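Local coordinates for prolyl oligopeptidase (Galerina marginata, PDB 5N4B), which cleaves peptide bonds after proline and joins peptide ends into macrocycles during the biosynthesis of the amanitin toxins of poisonous mushrooms, at residues A[103-107]-A[703-707]; A[168-174]-A[196-202]; A[458-464]-A[476-482]; A[608-612]-A[624-628]. The protein carries 1 engineered substitution. All coordinates share one frame. Numbering follows the deposited sequence.

Contact 1: residues A[103-107]-A[703-707]; sequences GLQSQ and KPTDK
Residues 103-107 lie in the irregular loop joining strands 96-101 and 109-113; residues 703-707 run from a loop into the first turn of helix 705-722. Gly103 has phi 158° and psi -52°, where a CB would clash with the preceding carbonyl oxygen. Leu104 (mt) places CD2 4.0 Å from CG2 of Thr705 (m), whose CB points toward the loop. Leu104 O lies 3.2 Å from Thr705 OG1, and Gln105 O 3.3 Å from the same OG1; both bonds are weak and compete for one hydroxyl proton. The Gln105 side chain turns away, its OE1 accepting from the backbone of Arg102. The nearest CA pair is Ser106 and Pro704, 5.0 Å apart. Pro704, at the N-cap position, has no side-chain acceptor; OG of Ser106 (m) accepts the hydrogen bond from Thr705 N instead, at 3.0 Å, while touching Pro704 CA at 3.3 Å. This small, polar surface contact bridges the beta-propeller and the alpha/beta-hydrolase domain of a prolyl oligopeptidase in its closed form.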
loop_
_atom_site.group_PDB
_atom_site.type_symbol
_atom_site.label_atom_id
_atom_site.label_comp_id
_atom_site.label_asym_id
_atom_site.label_seq_id
_atom_site.Cartn_x
_atom_site.Cartn_y
_atom_site.Cartn_z
ATOM N N GLY A 103 5.642 21.248 -1.866
ATOM C CA GLY A 103 6.540 20.508 -2.752
ATOM C C GLY A 103 7.315 19.418 -2.038
ATOM O O GLY A 103 7.319 18.266 -2.473
ATOM N N LEU A 104 7.984 19.794 -0.937
ATOM C CA LEU A 104 8.888 18.919 -0.211
ATOM C C LEU A 104 8.497 18.768 1.241
ATOM O O LEU A 104 9.316 18.329 2.050
ATOM C CB LEU A 104 10.327 19.396 -0.344
ATOM C CG LEU A 104 10.878 19.409 -1.779
ATOM C CD1 LEU A 104 12.211 20.128 -1.847
ATOM C CD2 LEU A 104 10.963 18.020 -2.356
ATOM N N GLN A 105 7.269 19.109 1.611
ATOM C CA GLN A 105 6.846 18.930 3.004
ATOM C C GLN A 105 6.661 17.456 3.321
ATOM O O GLN A 105 6.189 16.659 2.500
ATOM C CB GLN A 105 5.559 19.725 3.279
ATOM C CG GLN A 105 5.668 21.240 3.063
ATOM C CD GLN A 105 4.364 21.870 3.296
ATOM O OE1 GLN A 105 3.550 22.010 2.391
ATOM N NE2 GLN A 105 4.142 22.318 4.522
ATOM N N SER A 106 6.987 17.111 4.558
ATOM C CA SER A 106 6.943 15.711 4.947
ATOM C C SER A 106 5.519 15.235 5.126
ATOM O O SER A 106 5.236 14.053 4.931
ATOM C CB SER A 106 7.724 15.497 6.223
ATOM O OG SER A 106 9.125 15.656 5.949
ATOM N N GLN A 107 4.614 16.142 5.487
ATOM C CA GLN A 107 3.190 15.828 5.556
ATOM C C GLN A 107 2.437 16.956 4.852
ATOM O O GLN A 107 2.742 18.138 5.051
ATOM C CB GLN A 107 2.657 15.661 6.986
ATOM C CG GLN A 107 3.355 14.588 7.827
ATOM C CD GLN A 107 2.769 14.439 9.209
ATOM O OE1 GLN A 107 1.694 13.870 9.376
ATOM N NE2 GLN A 107 3.477 14.932 10.186
ATOM N N LYS A 703 8.909 8.500 6.549
ATOM C CA LYS A 703 10.134 9.239 6.811
ATOM C C LYS A 703 9.999 10.683 6.362
ATOM O O LYS A 703 9.181 10.987 5.485
ATOM C CB LYS A 703 11.268 8.616 6.008
ATOM C CG LYS A 703 11.587 7.181 6.353
ATOM C CD LYS A 703 12.803 6.726 5.656
ATOM C CE LYS A 703 13.022 5.260 5.968
ATOM N NZ LYS A 703 14.445 4.866 5.830
ATOM N N PRO A 704 10.855 11.573 6.860
ATOM C CA PRO A 704 10.877 12.936 6.314
ATOM C C PRO A 704 11.294 12.919 4.846
ATOM O O PRO A 704 12.053 12.059 4.405
ATOM C CB PRO A 704 11.901 13.668 7.178
ATOM C CG PRO A 704 12.108 12.770 8.423
ATOM C CD PRO A 704 11.812 11.377 7.964
ATOM N N THR A 705 10.823 13.916 4.109
ATOM C CA THR A 705 11.113 13.986 2.674
ATOM C C THR A 705 12.614 13.995 2.398
ATOM O O THR A 705 13.082 13.339 1.472
ATOM C CB THR A 705 10.475 15.235 2.094
ATOM O OG1 THR A 705 9.073 15.168 2.339
ATOM C CG2 THR A 705 10.687 15.282 0.590
ATOM N N ASP A 706 13.380 14.747 3.174
ATOM C CA ASP A 706 14.806 14.836 2.902
ATOM C C ASP A 706 15.491 13.478 3.020
ATOM O O ASP A 706 16.383 13.143 2.222
ATOM C CB ASP A 706 15.481 15.961 3.696
ATOM C CG ASP A 706 15.328 15.877 5.226
ATOM O OD1 ASP A 706 14.910 14.834 5.802
ATOM O OD2 ASP A 706 15.690 16.919 5.896
ATOM N N LYS A 707 15.082 12.679 3.994
ATOM C CA LYS A 707 15.630 11.331 4.124
ATOM C C LYS A 707 15.179 10.429 2.980
ATOM O O LYS A 707 15.973 9.600 2.487
ATOM C CB LYS A 707 15.259 10.751 5.490
ATOM C CG LYS A 707 15.872 9.405 5.786
ATOM C CD LYS A 707 17.373 9.408 5.729
ATOM C CE LYS A 707 18.016 8.083 6.188
ATOM N NZ LYS A 707 17.993 7.794 7.666
#

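Contact 2: residues A[168-174]-A[196-202]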
loop_
_atom_site.group_PDB
_atom_site.type_symbol
_atom_site.label_atom_id
_atom_site.label_comp_id
_atom_site.label_asym_id
_atom_site.label_seq_id
_atom_site.Cartn_x
_atom_site.Cartn_y
_atom_site.Cartn_z
ATOM N N ASP A 168 3.282 1.475 18.448
ATOM C CA ASP A 168 2.714 0.389 17.650
ATOM C C ASP A 168 1.216 0.547 17.355
ATOM O O ASP A 168 0.658 -0.284 16.631
ATOM C CB ASP A 168 2.926 -0.943 18.372
ATOM C CG ASP A 168 4.286 -1.539 18.132
ATOM O OD1 ASP A 168 4.931 -1.243 17.108
ATOM O OD2 ASP A 168 4.730 -2.232 19.076
ATOM N N TYR A 169 0.559 1.560 17.910
ATOM C CA TYR A 169 -0.849 1.864 17.712
ATOM C C TYR A 169 -0.994 3.364 17.463
ATOM O O TYR A 169 -0.088 4.154 17.720
ATOM C CB TYR A 169 -1.707 1.484 18.957
ATOM C CG TYR A 169 -1.566 0.005 19.291
ATOM C CD1 TYR A 169 -2.393 -0.944 18.726
ATOM C CD2 TYR A 169 -0.573 -0.419 20.130
ATOM C CE1 TYR A 169 -2.222 -2.299 18.986
ATOM C CE2 TYR A 169 -0.422 -1.780 20.443
ATOM C CZ TYR A 169 -1.237 -2.699 19.836
ATOM O OH TYR A 169 -1.044 -4.052 20.124
ATOM N N SER A 170 -2.147 3.761 16.987
ATOM C CA SER A 170 -2.487 5.163 16.819
ATOM C C SER A 170 -3.529 5.592 17.836
ATOM O O SER A 170 -4.200 4.773 18.471
ATOM C CB SER A 170 -3.041 5.445 15.420
ATOM O OG SER A 170 -2.096 5.058 14.429
ATOM N N THR A 171 -3.663 6.898 18.009
ATOM C CA THR A 171 -4.629 7.519 18.908
ATOM C C THR A 171 -5.487 8.465 18.093
ATOM O O THR A 171 -4.973 9.267 17.298
ATOM C CB THR A 171 -3.926 8.279 20.048
ATOM O OG1 THR A 171 -3.062 7.347 20.723
ATOM C CG2 THR A 171 -4.908 8.888 20.972
ATOM N N ILE A 172 -6.798 8.353 18.254
ATOM C CA ILE A 172 -7.740 9.195 17.520
ATOM C C ILE A 172 -8.135 10.341 18.421
ATOM O O ILE A 172 -8.538 10.146 19.584
ATOM C CB ILE A 172 -8.979 8.426 17.054
ATOM C CG1 ILE A 172 -8.585 7.224 16.191
ATOM C CG2 ILE A 172 -9.869 9.382 16.275
ATOM C CD1 ILE A 172 -9.794 6.295 15.923
ATOM N N TYR A 173 -8.027 11.546 17.871
ATOM C CA TYR A 173 -8.453 12.797 18.468
ATOM C C TYR A 173 -9.583 13.381 17.632
ATOM O O TYR A 173 -9.815 12.965 16.488
ATOM C CB TYR A 173 -7.279 13.815 18.570
ATOM C CG TYR A 173 -6.164 13.299 19.426
ATOM C CD1 TYR A 173 -6.226 13.415 20.799
ATOM C CD2 TYR A 173 -5.085 12.649 18.870
ATOM C CE1 TYR A 173 -5.216 12.931 21.571
ATOM C CE2 TYR A 173 -4.064 12.147 19.654
ATOM C CZ TYR A 173 -4.145 12.304 21.016
ATOM O OH TYR A 173 -3.136 11.768 21.812
ATOM N N VAL A 174 -10.328 14.319 18.232
ATOM C CA VAL A 174 -11.456 14.949 17.583
ATOM C C VAL A 174 -11.387 16.443 17.833
ATOM O O VAL A 174 -11.175 16.895 18.975
ATOM C CB VAL A 174 -12.805 14.407 18.082
ATOM C CG1 VAL A 174 -13.999 15.037 17.300
ATOM C CG2 VAL A 174 -12.832 12.884 18.041
ATOM N N ASP A 196 -11.351 14.241 24.112
ATOM C CA ASP A 196 -11.460 12.857 23.651
ATOM C C ASP A 196 -10.092 12.326 23.247
ATOM O O ASP A 196 -9.384 12.970 22.483
ATOM C CB ASP A 196 -12.343 12.797 22.413
ATOM C CG ASP A 196 -13.772 13.292 22.646
ATOM O OD1 ASP A 196 -13.965 14.276 23.389
ATOM O OD2 ASP A 196 -14.707 12.718 22.026
ATOM N N GLU A 197 -9.740 11.130 23.704
ATOM C CA GLU A 197 -8.494 10.488 23.319
ATOM C C GLU A 197 -8.761 8.997 23.167
ATOM O O GLU A 197 -8.936 8.280 24.152
ATOM C CB GLU A 197 -7.404 10.763 24.353
ATOM C CG GLU A 197 -6.084 10.130 23.981
ATOM C CD GLU A 197 -4.938 10.597 24.865
ATOM O OE1 GLU A 197 -5.029 10.366 26.092
ATOM O OE2 GLU A 197 -4.000 11.253 24.342
ATOM N N VAL A 198 -8.819 8.530 21.940
ATOM C CA VAL A 198 -9.239 7.174 21.639
ATOM C C VAL A 198 -7.991 6.356 21.284
ATOM O O VAL A 198 -7.499 6.402 20.148
ATOM C CB VAL A 198 -10.291 7.186 20.526
ATOM C CG1 VAL A 198 -10.703 5.801 20.153
ATOM C CG2 VAL A 198 -11.495 8.002 20.959
ATOM N N LYS A 199 -7.446 5.638 22.247
ATOM C CA LYS A 199 -6.180 4.934 22.123
ATOM C C LYS A 199 -6.381 3.532 21.556
ATOM O O LYS A 199 -7.496 2.977 21.494
ATOM C CB LYS A 199 -5.514 4.836 23.497
ATOM C CG LYS A 199 -5.054 6.225 23.994
ATOM C CD LYS A 199 -4.395 6.155 25.371
ATOM C CE LYS A 199 -3.099 5.332 25.351
ATOM N NZ LYS A 199 -1.957 5.901 24.585
ATOM N N TRP A 200 -5.260 2.952 21.124
ATOM C CA TRP A 200 -5.146 1.541 20.766
ATOM C C TRP A 200 -5.773 1.212 19.423
ATOM O O TRP A 200 -6.106 0.078 19.134
ATOM C CB TRP A 200 -5.684 0.614 21.889
ATOM C CG TRP A 200 -5.067 0.969 23.214
ATOM C CD1 TRP A 200 -5.686 1.573 24.267
ATOM C CD2 TRP A 200 -3.720 0.783 23.593
ATOM N NE1 TRP A 200 -4.797 1.779 25.275
ATOM C CE2 TRP A 200 -3.575 1.315 24.889
ATOM C CE3 TRP A 200 -2.607 0.217 22.967
ATOM C CZ2 TRP A 200 -2.366 1.261 25.592
ATOM C CZ3 TRP A 200 -1.406 0.201 23.647
ATOM C CH2 TRP A 200 -1.303 0.717 24.958
ATOM N N PHE A 201 -5.886 2.222 18.556
ATOM C CA PHE A 201 -6.523 2.102 17.257
ATOM C C PHE A 201 -5.544 1.526 16.242
ATOM O O PHE A 201 -4.395 1.991 16.112
ATOM C CB PHE A 201 -6.974 3.503 16.817
ATOM C CG PHE A 201 -7.400 3.628 15.360
ATOM C CD1 PHE A 201 -8.400 2.859 14.857
ATOM C CD2 PHE A 201 -6.819 4.564 14.528
ATOM C CE1 PHE A 201 -8.786 2.975 13.510
ATOM C CE2 PHE A 201 -7.219 4.711 13.213
ATOM C CZ PHE A 201 -8.208 3.933 12.713
ATOM N N LYS A 202 -6.000 0.538 15.475
ATOM C CA LYS A 202 -5.163 -0.052 14.452
ATOM C C LYS A 202 -6.001 -0.912 13.516
ATOM O O LYS A 202 -6.952 -1.562 13.949
ATOM C CB LYS A 202 -4.082 -0.937 15.105
ATOM C CG LYS A 202 -2.839 -1.236 14.285
ATOM C CD LYS A 202 -1.833 -2.035 15.105
ATOM C CE LYS A 202 -0.530 -2.105 14.402
ATOM N NZ LYS A 202 0.534 -2.721 15.285
HETATM O O HOH W 1 3.347 -2.500 14.809
HETATM O O HOH W 2 -2.864 2.722 13.866
HETATM O O HOH W 3 -2.686 4.411 21.396
HETATM O O HOH W 4 -1.843 8.364 23.170
HETATM O O HOH W 5 -9.526 14.962 20.890
#
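This is an antiparallel strand pairing, interrupted by a G1 beta bulge, between strands 170-176 and 198-201, the third strand and the fourth, outermost one of a propeller blade. Two hydrogen-bonded pairs define it. Ile172 N reaches Val198 O at 2.8 Å and Val198 N reaches Ile172 O at 2.9 Å; Ser170 N to Phe201 O is 3.0 Å and Phe201 N to Ser170 O 3.1 Å. Between them the register slips by one, because Trp200, at phi 76° and psi 24°, shares Ser170 with Phe201 and turns the chain through a corner. Ile172, Val198 and Phe201 pack on one face, with Ile172 CD1 3.7 Å from the centroid of the Phe201 ring in a CH-pi contact. Trp200 points the edge of its six-membered ring at the face of Tyr169, an offset edge-to-face pair with these two centroids 5.3 Å apart. Lys202 NZ donates to Asp168 O at 2.8 Å and makes a cation-pi contact with Tyr169, 4.9 Å from NZ to the ring centroid. Farther along, Tyr173 OH donates to Glu197 OE2 at 2.7 Å. Lys202 also forms a salt bridge with Asp232 and touches the catalytic His699, bringing this end of the blade to the active site. Strand 157-164 pairs with the other edge of 170-176, while Phe215 and Tyr217 of strand 214-219, in the next blade, pack against Ile172, Val174 and Val198.

Contact 3: residues A[458-464]-A[476-482]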
loop_
_atom_site.group_PDB
_atom_site.type_symbol
_atom_site.label_atom_id
_atom_site.label_comp_id
_atom_site.label_asym_id
_atom_site.label_seq_id
_atom_site.Cartn_x
_atom_site.Cartn_y
_atom_site.Cartn_z
ATOM N N ASP A 458 7.870 13.645 -22.540
ATOM C CA ASP A 458 9.106 13.043 -23.011
ATOM C C ASP A 458 9.175 11.533 -22.759
ATOM O O ASP A 458 10.173 10.904 -23.162
ATOM C CB ASP A 458 10.338 13.669 -22.333
ATOM C CG ASP A 458 10.605 15.090 -22.719
ATOM O OD1 ASP A 458 10.093 15.543 -23.749
ATOM O OD2 ASP A 458 11.368 15.787 -21.987
ATOM N N PHE A 459 8.179 10.977 -22.089
ATOM C CA PHE A 459 8.205 9.591 -21.659
ATOM C C PHE A 459 7.033 8.840 -22.260
ATOM O O PHE A 459 5.927 9.361 -22.354
ATOM C CB PHE A 459 8.205 9.507 -20.138
ATOM C CG PHE A 459 9.391 10.222 -19.494
ATOM C CD1 PHE A 459 9.318 11.586 -19.235
ATOM C CD2 PHE A 459 10.597 9.561 -19.228
ATOM C CE1 PHE A 459 10.378 12.276 -18.669
ATOM C CE2 PHE A 459 11.661 10.248 -18.648
ATOM C CZ PHE A 459 11.560 11.584 -18.384
ATOM N N GLU A 460 7.295 7.596 -22.571
ATOM C CA GLU A 460 6.324 6.689 -23.170
ATOM C C GLU A 460 6.205 5.442 -22.319
ATOM O O GLU A 460 7.208 4.888 -21.854
ATOM C CB GLU A 460 6.790 6.238 -24.548
ATOM C CG GLU A 460 5.917 5.227 -25.250
ATOM C CD GLU A 460 6.653 4.505 -26.342
ATOM O OE1 GLU A 460 6.244 4.713 -27.509
ATOM O OE2 GLU A 460 7.566 3.663 -26.050
ATOM N N SER A 461 4.984 4.982 -22.141
ATOM C CA SER A 461 4.751 3.668 -21.584
ATOM C C SER A 461 4.015 2.826 -22.598
ATOM O O SER A 461 3.108 3.307 -23.309
ATOM C CB SER A 461 4.007 3.676 -20.265
ATOM O OG SER A 461 2.677 4.061 -20.450
ATOM N N THR A 462 4.401 1.577 -22.671
ATOM C CA THR A 462 3.739 0.582 -23.522
ATOM C C THR A 462 3.568 -0.686 -22.702
ATOM O O THR A 462 4.164 -0.838 -21.634
ATOM C CB THR A 462 4.510 0.220 -24.780
ATOM O OG1 THR A 462 5.805 -0.309 -24.411
ATOM C CG2 THR A 462 4.669 1.452 -25.699
ATOM N N GLN A 463 2.752 -1.584 -23.185
ATOM C CA GLN A 463 2.538 -2.867 -22.563
ATOM C C GLN A 463 2.894 -3.952 -23.566
ATOM O O GLN A 463 2.400 -3.943 -24.709
ATOM C CB GLN A 463 1.090 -2.990 -22.099
ATOM C CG GLN A 463 0.785 -4.264 -21.326
ATOM C CD GLN A 463 -0.650 -4.223 -20.846
ATOM O OE1 GLN A 463 -1.584 -4.148 -21.646
ATOM N NE2 GLN A 463 -0.810 -4.250 -19.559
ATOM N N VAL A 464 3.754 -4.848 -23.149
ATOM C CA VAL A 464 4.172 -5.991 -23.953
ATOM C C VAL A 464 3.780 -7.279 -23.227
ATOM O O VAL A 464 3.447 -7.275 -22.045
ATOM C CB VAL A 464 5.676 -5.954 -24.259
ATOM C CG1 VAL A 464 6.020 -4.697 -24.985
ATOM C CG2 VAL A 464 6.506 -6.091 -23.015
ATOM N N MET A 476 3.410 -6.807 -19.326
ATOM C CA MET A 476 4.438 -6.041 -18.633
ATOM C C MET A 476 4.435 -4.621 -19.185
ATOM O O MET A 476 4.545 -4.415 -20.399
ATOM C CB MET A 476 5.807 -6.651 -18.861
ATOM C CG MET A 476 6.961 -5.857 -18.259
ATOM S SD MET A 476 8.494 -6.812 -18.018
ATOM C CE MET A 476 8.742 -7.568 -19.617
ATOM N N PHE A 477 4.418 -3.636 -18.289
ATOM C CA PHE A 477 4.607 -2.246 -18.703
ATOM C C PHE A 477 6.088 -1.947 -18.867
ATOM O O PHE A 477 6.915 -2.393 -18.067
ATOM C CB PHE A 477 4.059 -1.299 -17.652
ATOM C CG PHE A 477 2.580 -1.377 -17.449
ATOM C CD1 PHE A 477 1.703 -1.016 -18.461
ATOM C CD2 PHE A 477 2.061 -1.782 -16.239
ATOM C CE1 PHE A 477 0.320 -1.058 -18.241
ATOM C CE2 PHE A 477 0.647 -1.790 -16.024
ATOM C CZ PHE A 477 -0.177 -1.435 -17.023
ATOM N N ILE A 478 6.422 -1.227 -19.944
ATOM C CA ILE A 478 7.783 -0.756 -20.185
ATOM C C ILE A 478 7.711 0.753 -20.336
ATOM O O ILE A 478 6.977 1.257 -21.198
ATOM C CB ILE A 478 8.418 -1.416 -21.421
ATOM C CG1 ILE A 478 8.542 -2.930 -21.154
ATOM C CG2 ILE A 478 9.768 -0.833 -21.662
ATOM C CD1 ILE A 478 9.235 -3.760 -22.288
ATOM N N VAL A 479 8.482 1.471 -19.525
ATOM C CA VAL A 479 8.529 2.927 -19.544
ATOM C C VAL A 479 9.914 3.366 -19.984
ATOM O O VAL A 479 10.926 2.830 -19.502
ATOM C CB VAL A 479 8.191 3.541 -18.171
ATOM C CG1 VAL A 479 8.100 5.050 -18.278
ATOM C CG2 VAL A 479 6.896 2.947 -17.641
ATOM N N ARG A 480 9.965 4.386 -20.860
ATOM C CA ARG A 480 11.251 4.916 -21.325
ATOM C C ARG A 480 11.139 6.412 -21.594
ATOM O O ARG A 480 10.062 6.938 -21.877
ATOM C CB ARG A 480 11.730 4.199 -22.585
ATOM C CG ARG A 480 10.809 4.375 -23.795
ATOM C CD ARG A 480 11.438 3.980 -25.090
ATOM N NE ARG A 480 10.422 3.849 -26.113
ATOM C CZ ARG A 480 10.696 3.378 -27.321
ATOM N NH1 ARG A 480 11.946 3.080 -27.655
ATOM N NH2 ARG A 480 9.726 3.225 -28.198
ATOM N N HIS A 481 12.265 7.080 -21.461
ATOM C CA HIS A 481 12.404 8.371 -22.121
ATOM C C HIS A 481 12.411 8.090 -23.625
ATOM O O HIS A 481 13.031 7.130 -24.071
ATOM C CB HIS A 481 13.701 9.040 -21.700
ATOM C CG HIS A 481 13.863 10.422 -22.230
ATOM N ND1 HIS A 481 14.479 10.657 -23.444
ATOM C CD2 HIS A 481 13.506 11.630 -21.742
ATOM C CE1 HIS A 481 14.475 11.959 -23.688
ATOM N NE2 HIS A 481 13.884 12.571 -22.676
ATOM N N LYS A 482 11.728 8.930 -24.402
ATOM C CA LYS A 482 11.481 8.584 -25.807
ATOM C C LYS A 482 12.734 8.597 -26.669
ATOM O O LYS A 482 12.671 8.079 -27.798
ATOM C CB LYS A 482 10.342 9.431 -26.382
ATOM C CG LYS A 482 8.989 9.165 -25.799
ATOM C CD LYS A 482 7.975 10.233 -26.294
ATOM C CE LYS A 482 6.613 10.028 -25.773
ATOM N NZ LYS A 482 5.773 11.124 -26.334
HETATM O O HOH W 6 13.831 15.467 -23.063
HETATM O O HOH W 7 4.061 10.450 -23.895
HETATM O O HOH W 8 7.727 1.741 -23.943
#
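The salt bridge between Glu460 and Arg480 is the one ionic link here: Glu460 OE2 accepts from Arg480 NE at 2.9 Å and from Arg480 NH2 at 3.1 Å. The guanidinium also bonds to Thr484 O through NH1 and lies against Phe486 in a cation-pi contact. Water 8 joins Glu460 OE2 to Thr462 OG1 and Ile478 O. Beneath these side chains the backbones pair regularly, as in Glu460 N to Arg480 O at 2.9 Å and Ile478 N to Thr462 O at 2.8 Å; Lys482 N to Asp458 O, 2.8 Å, extends the ladder past the strands. The two strands, 459-467 and 473-481, form a beta hairpin at the edge of the mixed eight-stranded sheet of the alpha/beta-hydrolase domain; the axes of segments 459-464 and 476-481 approach to 4.6 Å, with 156° between their directions. On the face of Glu460 and Arg480, Val464 CG2 meets Ile478 CD1 at 3.7 Å, and Val464 and Met476 continue onto Phe560 of helix 548-563. On the other face the His481 edge points at the Phe459 ring, centroids 5.2 Å apart and planes at 84°, and both residues touch Gln517 of helix 510-519.

Contact 4: residues A[608-612]-A[624-628]; sequences LLKFH and YGNPS
No hydrogen bond crosses this buried contact; rings, aliphatic groups and a proline hold the two segments together, and Leu608 O and Gly625 O are left without a polar partner. Residues 608-612 form a loop running into a 3-10 segment at Phe611. Residues 624-628 leave helix 621-624 at Gly625, whose phi 95° and psi 174° suit glycine, and the nearest CA atoms are those of Leu609 and Pro627, 5.4 Å apart. Leu608 (mt) puts CD2 4.0 Å from the centroid of the Tyr624 ring, over its face. Tyr624 (m) in turn aims its edge at the face of Phe611 (p), centroids 5.2 Å apart and planes at 80°. Phe611 CZ also comes to 3.2 Å from Gly625 O. Pro627 is the central wedge: CG is 3.3 Å from Leu608 O and 3.8 Å from Phe611 CE2, CB is 3.4 Å from Leu609 O, and CD sits over the His612 ring (p), 3.9 Å from its centroid. Asn626 OD1 accepts from Ser628 N at 2.9 Å, closing an Asx turn. The Tyr624 hydroxyl bonds to Asn579, next to engineered Ala578 in place of the catalytic serine, so Tyr624 ties this packing to the neighbourhood of the active site.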
loop_
_atom_site.group_PDB
_atom_site.type_symbol
_atom_site.label_atom_id
_atom_site.label_comp_id
_atom_site.label_asym_id
_atom_site.label_seq_id
_atom_site.Cartn_x
_atom_site.Cartn_y
_atom_site.Cartn_z
ATOM N N LEU A 608 10.856 -17.911 5.346
ATOM C CA LEU A 608 9.498 -18.402 5.132
ATOM C C LEU A 608 9.156 -19.597 6.026
ATOM O O LEU A 608 8.021 -20.087 5.968
ATOM C CB LEU A 608 9.258 -18.785 3.679
ATOM C CG LEU A 608 8.992 -17.717 2.673
ATOM C CD1 LEU A 608 8.648 -18.376 1.339
ATOM C CD2 LEU A 608 7.847 -16.809 3.078
ATOM N N LEU A 609 10.097 -20.066 6.853
ATOM C CA LEU A 609 9.774 -21.070 7.856
ATOM C C LEU A 609 9.292 -20.479 9.167
ATOM O O LEU A 609 8.577 -21.163 9.899
ATOM C CB LEU A 609 10.949 -22.017 8.127
ATOM C CG LEU A 609 11.397 -22.850 6.943
ATOM C CD1 LEU A 609 12.542 -23.734 7.344
ATOM C CD2 LEU A 609 10.271 -23.656 6.383
ATOM N N LYS A 610 9.605 -19.209 9.452
ATOM C CA LYS A 610 9.254 -18.602 10.739
ATOM C C LYS A 610 8.424 -17.323 10.607
ATOM O O LYS A 610 8.136 -16.691 11.625
ATOM C CB LYS A 610 10.522 -18.336 11.577
ATOM C CG LYS A 610 11.345 -19.587 11.966
ATOM C CD LYS A 610 12.522 -19.275 12.971
ATOM C CE LYS A 610 12.022 -18.845 14.334
ATOM N NZ LYS A 610 13.141 -18.698 15.351
ATOM N N PHE A 611 7.996 -16.942 9.409
ATOM C CA PHE A 611 7.319 -15.657 9.240
ATOM C C PHE A 611 6.075 -15.551 10.119
ATOM O O PHE A 611 5.700 -14.449 10.532
ATOM C CB PHE A 611 6.917 -15.444 7.765
ATOM C CG PHE A 611 5.799 -16.380 7.291
ATOM C CD1 PHE A 611 4.482 -16.056 7.494
ATOM C CD2 PHE A 611 6.083 -17.599 6.691
ATOM C CE1 PHE A 611 3.445 -16.916 7.132
ATOM C CE2 PHE A 611 5.070 -18.464 6.348
ATOM C CZ PHE A 611 3.740 -18.119 6.534
ATOM N N HIS A 612 5.402 -16.673 10.382
ATOM C CA HIS A 612 4.149 -16.665 11.116
ATOM C C HIS A 612 4.335 -16.539 12.615
ATOM O O HIS A 612 3.325 -16.454 13.325
ATOM C CB HIS A 612 3.329 -17.899 10.770
ATOM C CG HIS A 612 3.989 -19.178 11.124
ATOM N ND1 HIS A 612 5.284 -19.472 10.763
ATOM C CD2 HIS A 612 3.515 -20.274 11.765
ATOM C CE1 HIS A 612 5.608 -20.672 11.219
ATOM N NE2 HIS A 612 4.546 -21.184 11.818
ATOM N N TYR A 624 1.305 -17.864 1.832
ATOM C CA TYR A 624 2.522 -18.670 1.735
ATOM C C TYR A 624 2.330 -20.133 2.122
ATOM O O TYR A 624 3.202 -20.949 1.787
ATOM C CB TYR A 624 3.604 -18.066 2.636
ATOM C CG TYR A 624 3.952 -16.620 2.378
ATOM C CD1 TYR A 624 4.122 -16.171 1.106
ATOM C CD2 TYR A 624 4.126 -15.731 3.420
ATOM C CE1 TYR A 624 4.432 -14.847 0.844
ATOM C CE2 TYR A 624 4.439 -14.412 3.186
ATOM C CZ TYR A 624 4.590 -13.981 1.883
ATOM O OH TYR A 624 4.888 -12.657 1.757
ATOM N N GLY A 625 1.261 -20.477 2.835
ATOM C CA GLY A 625 1.172 -21.770 3.482
ATOM C C GLY A 625 1.631 -21.708 4.933
ATOM O O GLY A 625 2.169 -20.712 5.424
ATOM N N ASN A 626 1.447 -22.834 5.622
ATOM C CA ASN A 626 1.760 -22.945 7.037
ATOM C C ASN A 626 2.970 -23.865 7.209
ATOM O O ASN A 626 2.862 -25.077 6.962
ATOM C CB ASN A 626 0.559 -23.500 7.797
ATOM C CG ASN A 626 0.749 -23.456 9.290
ATOM O OD1 ASN A 626 1.887 -23.434 9.807
ATOM N ND2 ASN A 626 -0.370 -23.463 10.010
ATOM N N PRO A 627 4.128 -23.344 7.609
ATOM C CA PRO A 627 5.318 -24.194 7.780
ATOM C C PRO A 627 5.142 -25.323 8.757
ATOM O O PRO A 627 5.918 -26.277 8.667
ATOM C CB PRO A 627 6.389 -23.222 8.293
ATOM C CG PRO A 627 5.938 -21.826 7.846
ATOM C CD PRO A 627 4.409 -21.918 7.900
ATOM N N SER A 628 4.167 -25.249 9.665
ATOM C CA SER A 628 3.955 -26.332 10.630
ATOM C C SER A 628 3.079 -27.458 10.093
ATOM O O SER A 628 2.865 -28.459 10.798
ATOM C CB SER A 628 3.322 -25.794 11.911
ATOM O OG SER A 628 1.964 -25.477 11.693
#

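Contact 2 belongs to the beta-propeller, contacts 3 and 4 to the alpha/beta-hydrolase domain, and contact 1 spans the two; its segments, 596 residues apart in sequence, enclose the other three along the chain. Contacts 2 and 4 approach the catalytic centre from different domains. The Lys202 side chain lies about 4 Å from that of His699 and Asp168 about 9 Å from Asp662, while Tyr624 is about 7 Å from the engineered Ala578, all between side chains. Contacts 2 and 4 remain about 14 Å apart at their nearest atoms. Contact 3 lies away from the catalytic residues, across the chain's centre from contact 2, with 43 Å between centres.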